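Local coordinates for protein alpha-rhamnosidase (Dictyoglomus thermophilum, PDB 6I60) that probably hydrolyses terminal non-reducing alpha-L-rhamnose residues from alpha-L-rhamnosides, at residues P727-L732 with T764-D769; Y610-Q615 with S720-T725. One frame throughout, in Å; residues are numbered along the deposited sequence.

Contact 1 of 2, residues P727-L732 with T764-D769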
# COMPACT_ATOMS: atom_id res chain seq x y z
N PRO A 727 9.22 7.11 -25.41
CA PRO A 727 8.83 8.36 -26.08
C PRO A 727 7.45 8.30 -26.70
O PRO A 727 6.83 9.36 -26.89
CB PRO A 727 9.92 8.54 -27.16
CG PRO A 727 10.41 7.17 -27.42
CD PRO A 727 10.35 6.46 -26.10
N LEU A 728 6.94 7.11 -27.02
CA LEU A 728 5.58 6.97 -27.53
C LEU A 728 4.53 7.08 -26.44
O LEU A 728 3.37 7.40 -26.74
CB LEU A 728 5.42 5.64 -28.26
CG LEU A 728 5.82 5.62 -29.74
CD1 LEU A 728 5.95 4.18 -30.23
CD2 LEU A 728 4.81 6.39 -30.58
N TYR A 729 4.89 6.83 -25.18
CA TYR A 729 3.94 6.97 -24.08
C TYR A 729 3.64 8.43 -23.80
O TYR A 729 2.49 8.87 -23.87
CB TYR A 729 4.48 6.27 -22.83
CG TYR A 729 3.51 6.27 -21.67
CD1 TYR A 729 2.48 5.34 -21.60
CD2 TYR A 729 3.62 7.21 -20.65
CE1 TYR A 729 1.58 5.35 -20.55
CE2 TYR A 729 2.73 7.22 -19.59
CZ TYR A 729 1.72 6.29 -19.54
OH TYR A 729 0.83 6.29 -18.49
N LEU A 730 4.68 9.21 -23.48
CA LEU A 730 4.54 10.64 -23.25
C LEU A 730 4.42 11.44 -24.54
O LEU A 730 4.33 12.67 -24.48
CB LEU A 730 5.72 11.15 -22.42
CG LEU A 730 5.85 10.56 -21.02
CD1 LEU A 730 7.03 11.17 -20.27
CD2 LEU A 730 4.56 10.74 -20.22
N ASN A 731 4.41 10.77 -25.69
CA ASN A 731 4.21 11.40 -27.00
C ASN A 731 5.28 12.46 -27.27
O ASN A 731 4.99 13.63 -27.55
CB ASN A 731 2.80 11.98 -27.11
CG ASN A 731 1.75 10.91 -27.35
OD1 ASN A 731 0.55 11.19 -27.41
ND2 ASN A 731 2.20 9.66 -27.49
N LEU A 732 6.54 12.03 -27.18
CA LEU A 732 7.67 12.85 -27.56
C LEU A 732 8.06 12.68 -29.02
O LEU A 732 8.93 13.41 -29.51
CB LEU A 732 8.88 12.52 -26.68
CG LEU A 732 8.62 12.45 -25.17
CD1 LEU A 732 9.76 11.75 -24.45
CD2 LEU A 732 8.41 13.85 -24.63
N THR A 764 7.80 -2.12 -19.05
CA THR A 764 6.65 -3.01 -18.99
C THR A 764 5.41 -2.28 -18.48
O THR A 764 4.29 -2.62 -18.87
CB THR A 764 6.95 -4.21 -18.09
OG1 THR A 764 8.23 -4.76 -18.43
CG2 THR A 764 5.89 -5.29 -18.26
N ARG A 765 5.60 -1.27 -17.63
CA ARG A 765 4.49 -0.48 -17.12
C ARG A 765 3.83 0.37 -18.21
O ARG A 765 2.66 0.74 -18.06
CB ARG A 765 4.97 0.41 -15.97
CG ARG A 765 3.86 1.10 -15.19
CD ARG A 765 3.96 2.61 -15.32
NE ARG A 765 2.78 3.30 -14.81
CZ ARG A 765 1.69 3.55 -15.54
NH1 ARG A 765 1.63 3.18 -16.81
NH2 ARG A 765 0.66 4.19 -14.99
N TYR A 766 4.54 0.67 -19.30
CA TYR A 766 4.02 1.54 -20.34
C TYR A 766 3.73 0.84 -21.66
O TYR A 766 3.00 1.39 -22.48
CB TYR A 766 5.00 2.70 -20.62
CG TYR A 766 5.38 3.51 -19.40
CD1 TYR A 766 4.47 4.37 -18.80
CD2 TYR A 766 6.66 3.44 -18.86
CE1 TYR A 766 4.82 5.12 -17.69
CE2 TYR A 766 7.02 4.18 -17.76
CZ TYR A 766 6.09 5.02 -17.17
OH TYR A 766 6.45 5.77 -16.07
N ILE A 767 4.29 -0.35 -21.88
CA ILE A 767 4.21 -0.96 -23.21
C ILE A 767 2.78 -1.36 -23.55
O ILE A 767 2.34 -1.21 -24.69
CB ILE A 767 5.18 -2.16 -23.30
CG1 ILE A 767 5.09 -2.80 -24.69
CG2 ILE A 767 4.89 -3.18 -22.22
CD1 ILE A 767 6.41 -3.36 -25.19
N PHE A 768 2.03 -1.87 -22.57
CA PHE A 768 0.67 -2.32 -22.86
C PHE A 768 -0.24 -1.15 -23.19
O PHE A 768 -1.10 -1.25 -24.08
CB PHE A 768 0.11 -3.12 -21.69
CG PHE A 768 0.83 -4.41 -21.44
CD1 PHE A 768 0.56 -5.53 -22.21
CD2 PHE A 768 1.79 -4.50 -20.45
CE1 PHE A 768 1.22 -6.72 -21.99
CE2 PHE A 768 2.46 -5.69 -20.22
CZ PHE A 768 2.18 -6.80 -20.99
N ASP A 769 -0.07 -0.02 -22.49
CA ASP A 769 -0.89 1.15 -22.78
C ASP A 769 -0.50 1.80 -24.10
O ASP A 769 -1.36 2.39 -24.77
CB ASP A 769 -0.76 2.16 -21.63
CG ASP A 769 -1.48 1.71 -20.38
OD1 ASP A 769 -2.63 1.24 -20.49
OD2 ASP A 769 -0.90 1.84 -19.28
O HOH W 1 -1.30 4.38 -17.90
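One face of the Y729 ring receives the edge of the Y766 ring, while D769 CB sits at the Y729 edge, near the plane. This edge-to-face pair joins the end of helix 722-729 to helix 761-773 in the six-hairpin glycosidase domain, the (alpha/alpha)6 barrel of the enzyme. CD1 of Y766 lies 3.2 Å above the Y729 plane, over the ring centre. The two ring planes meet at 54°. Y729 is carried toward helix 761-773 by a first torsion that sets CG opposite the backbone N (chi1 -176°). Y766 is backed in turn by R765, whose CD lies 3.5 Å above one Y766 face, offset toward the rim. Outside the pair, the Y766 hydroxyl is hydrogen-bonded to Y633, and F632 makes a further edge-to-face contact with its ring. The polar ends of R765 and D769 have stronger partners: E515 and Y571 for the arginine, R832 for the aspartate. An alanine in place of Y729 is likely to leave the Y766 edge facing a gap and to cost the bridging water its hydroxyl partner. That water lies in the planes of both the Y729 ring and the R765 guanidinium, 2.9 Å from Y729 OH; it accepts a weak bond from R765 NH1 and donates to D769 OD2 at 2.9 Å.

Contact 2 of 2, residues Y610-Q615 with S720-T725; sequences YGDWCQ and SQTLNT
OD2 of D612, directed at T722 across the contact, accepts as modelled from NE2 of Q615, 2.8 Å from D612 OD2 with an N-H...O angle of 163°, and from the backbone N of G760, although its exact place is uncertain; the other carboxylate oxygen, OD1, accepts from A763 N and weakly from V762 N, so D612 ties its loop to the start of helix 761-773 as well. The setting is the (alpha/alpha)6 barrel of the six-hairpin glycosidase domain, where the loop before helix 626-648 meets the first turn of helix 722-729. D612 OD2 and T722 OG1 are modelled too close together, so the placing of this pair is doubtful and no bond is read from it. What is clear is that the D612 and T722 side chains come from opposite directions, with T722 CG2 3.8 Å from D612 CB. The first torsion of T722 (chi1 -60°) turns both branches toward the loop, CG2 standing opposite the backbone N and OG1 beside it. An inverse gamma turn centred on D612 shapes the backbone here, closed by a weak bond from W613 N to G611 O. Q615 reaches D612 through a chain extended beyond CG, and both ends of its amide are engaged, since OE1 accepts from K622 N; this should fix the amide's rotation. On the helical side, Q721 O accepts from N724 N and T725 N, both at 3.1 Å. S720 leads into the helix: its OG also bonds with D623, and it accepts the capping bond from L723 N at 3.1 Å with an angle of 150°.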
# COMPACT_ATOMS: atom_id res chain seq x y z
N TYR A 610 19.87 2.21 -12.30
CA TYR A 610 19.07 1.03 -12.62
C TYR A 610 18.44 1.10 -14.00
O TYR A 610 18.60 0.17 -14.80
CB TYR A 610 17.98 0.84 -11.55
CG TYR A 610 18.46 1.14 -10.15
CD1 TYR A 610 17.88 2.15 -9.40
CD2 TYR A 610 19.50 0.41 -9.58
CE1 TYR A 610 18.32 2.43 -8.12
CE2 TYR A 610 19.94 0.68 -8.30
CZ TYR A 610 19.35 1.69 -7.57
OH TYR A 610 19.79 1.96 -6.30
N GLY A 611 17.73 2.18 -14.31
CA GLY A 611 17.08 2.29 -15.61
C GLY A 611 16.01 1.22 -15.77
O GLY A 611 15.29 0.89 -14.82
N ASP A 612 15.91 0.68 -16.98
CA ASP A 612 15.00 -0.43 -17.26
C ASP A 612 15.54 -1.68 -16.56
O ASP A 612 16.22 -2.52 -17.14
CB ASP A 612 14.86 -0.65 -18.76
CG ASP A 612 13.50 -1.21 -19.14
OD1 ASP A 612 12.57 -1.14 -18.32
OD2 ASP A 612 13.37 -1.71 -20.28
N TRP A 613 15.23 -1.78 -15.27
CA TRP A 613 15.76 -2.84 -14.42
C TRP A 613 15.20 -4.20 -14.83
O TRP A 613 13.99 -4.37 -14.98
CB TRP A 613 15.43 -2.55 -12.96
CG TRP A 613 16.30 -3.24 -11.96
CD1 TRP A 613 15.89 -4.09 -10.97
CD2 TRP A 613 17.72 -3.11 -11.82
NE1 TRP A 613 16.97 -4.51 -10.23
CE2 TRP A 613 18.10 -3.93 -10.73
CE3 TRP A 613 18.70 -2.40 -12.51
CZ2 TRP A 613 19.43 -4.04 -10.32
CZ3 TRP A 613 20.01 -2.51 -12.09
CH2 TRP A 613 20.37 -3.33 -11.01
N CYS A 614 16.10 -5.16 -15.01
CA CYS A 614 15.76 -6.57 -15.21
C CYS A 614 14.96 -6.79 -16.50
O CYS A 614 13.81 -7.24 -16.49
CB CYS A 614 15.01 -7.12 -13.99
SG CYS A 614 16.03 -7.23 -12.52
N GLN A 615 15.60 -6.46 -17.61
CA GLN A 615 15.10 -6.89 -18.90
C GLN A 615 15.38 -8.39 -19.06
O GLN A 615 16.22 -8.95 -18.35
CB GLN A 615 15.77 -6.10 -20.03
CG GLN A 615 15.74 -4.59 -19.83
CD GLN A 615 16.35 -3.84 -21.00
OE1 GLN A 615 17.31 -4.31 -21.62
NE2 GLN A 615 15.80 -2.67 -21.30
N SER A 720 15.58 -1.16 -29.20
CA SER A 720 14.87 -2.12 -28.37
C SER A 720 13.42 -1.69 -28.21
O SER A 720 12.99 -0.64 -28.69
CB SER A 720 15.56 -2.24 -27.00
OG SER A 720 15.37 -1.06 -26.24
N GLN A 721 12.65 -2.54 -27.52
CA GLN A 721 11.28 -2.16 -27.17
C GLN A 721 11.28 -1.03 -26.15
O GLN A 721 10.48 -0.10 -26.26
CB GLN A 721 10.52 -3.37 -26.63
CG GLN A 721 10.07 -4.36 -27.69
CD GLN A 721 9.60 -5.67 -27.11
OE1 GLN A 721 9.29 -5.76 -25.92
NE2 GLN A 721 9.55 -6.71 -27.94
N THR A 722 12.16 -1.11 -25.15
CA THR A 722 12.25 -0.06 -24.14
C THR A 722 12.55 1.29 -24.78
O THR A 722 12.01 2.32 -24.36
CB THR A 722 13.31 -0.42 -23.11
OG1 THR A 722 12.97 -1.66 -22.48
CG2 THR A 722 13.43 0.66 -22.04
N LEU A 723 13.39 1.31 -25.82
CA LEU A 723 13.79 2.55 -26.46
C LEU A 723 12.66 3.22 -27.23
O LEU A 723 12.79 4.39 -27.60
CB LEU A 723 14.97 2.31 -27.39
CG LEU A 723 16.34 2.08 -26.74
CD1 LEU A 723 17.32 1.46 -27.72
CD2 LEU A 723 16.89 3.39 -26.18
N ASN A 724 11.55 2.52 -27.48
CA ASN A 724 10.49 3.06 -28.32
C ASN A 724 9.17 3.28 -27.60
O ASN A 724 8.45 4.21 -27.95
CB ASN A 724 10.25 2.13 -29.53
CG ASN A 724 11.12 2.49 -30.72
OD1 ASN A 724 11.73 3.56 -30.76
ND2 ASN A 724 11.18 1.59 -31.69
N THR A 725 8.82 2.45 -26.61
CA THR A 725 7.56 2.65 -25.90
C THR A 725 7.60 3.90 -25.03
O THR A 725 6.56 4.53 -24.80
CB THR A 725 7.22 1.44 -25.03
OG1 THR A 725 8.10 1.39 -23.90
CG2 THR A 725 7.36 0.16 -25.83

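In the fold
Both contacts are buried in the same six-hairpin domain, their centres about 11 Å apart, and both use helix 722-729: contact 2 at its beginning, contact 1 at its end. Helix 761-773 is their second common element. It supplies one segment of contact 1, whereas in contact 2 it takes part from outside, through backbone N-H groups at and just before its start and through packing of A763 and I767. The chemistry differs accordingly. Contact 1 is aromatic packing between helices with a water-bridged polar margin; contact 2 is a small polar meeting of a loop and a helix start, in which loop side chains also bind backbone N-H groups nearby. The two meet directly where I767 CD1 packs 3.7 Å from T725 CG2.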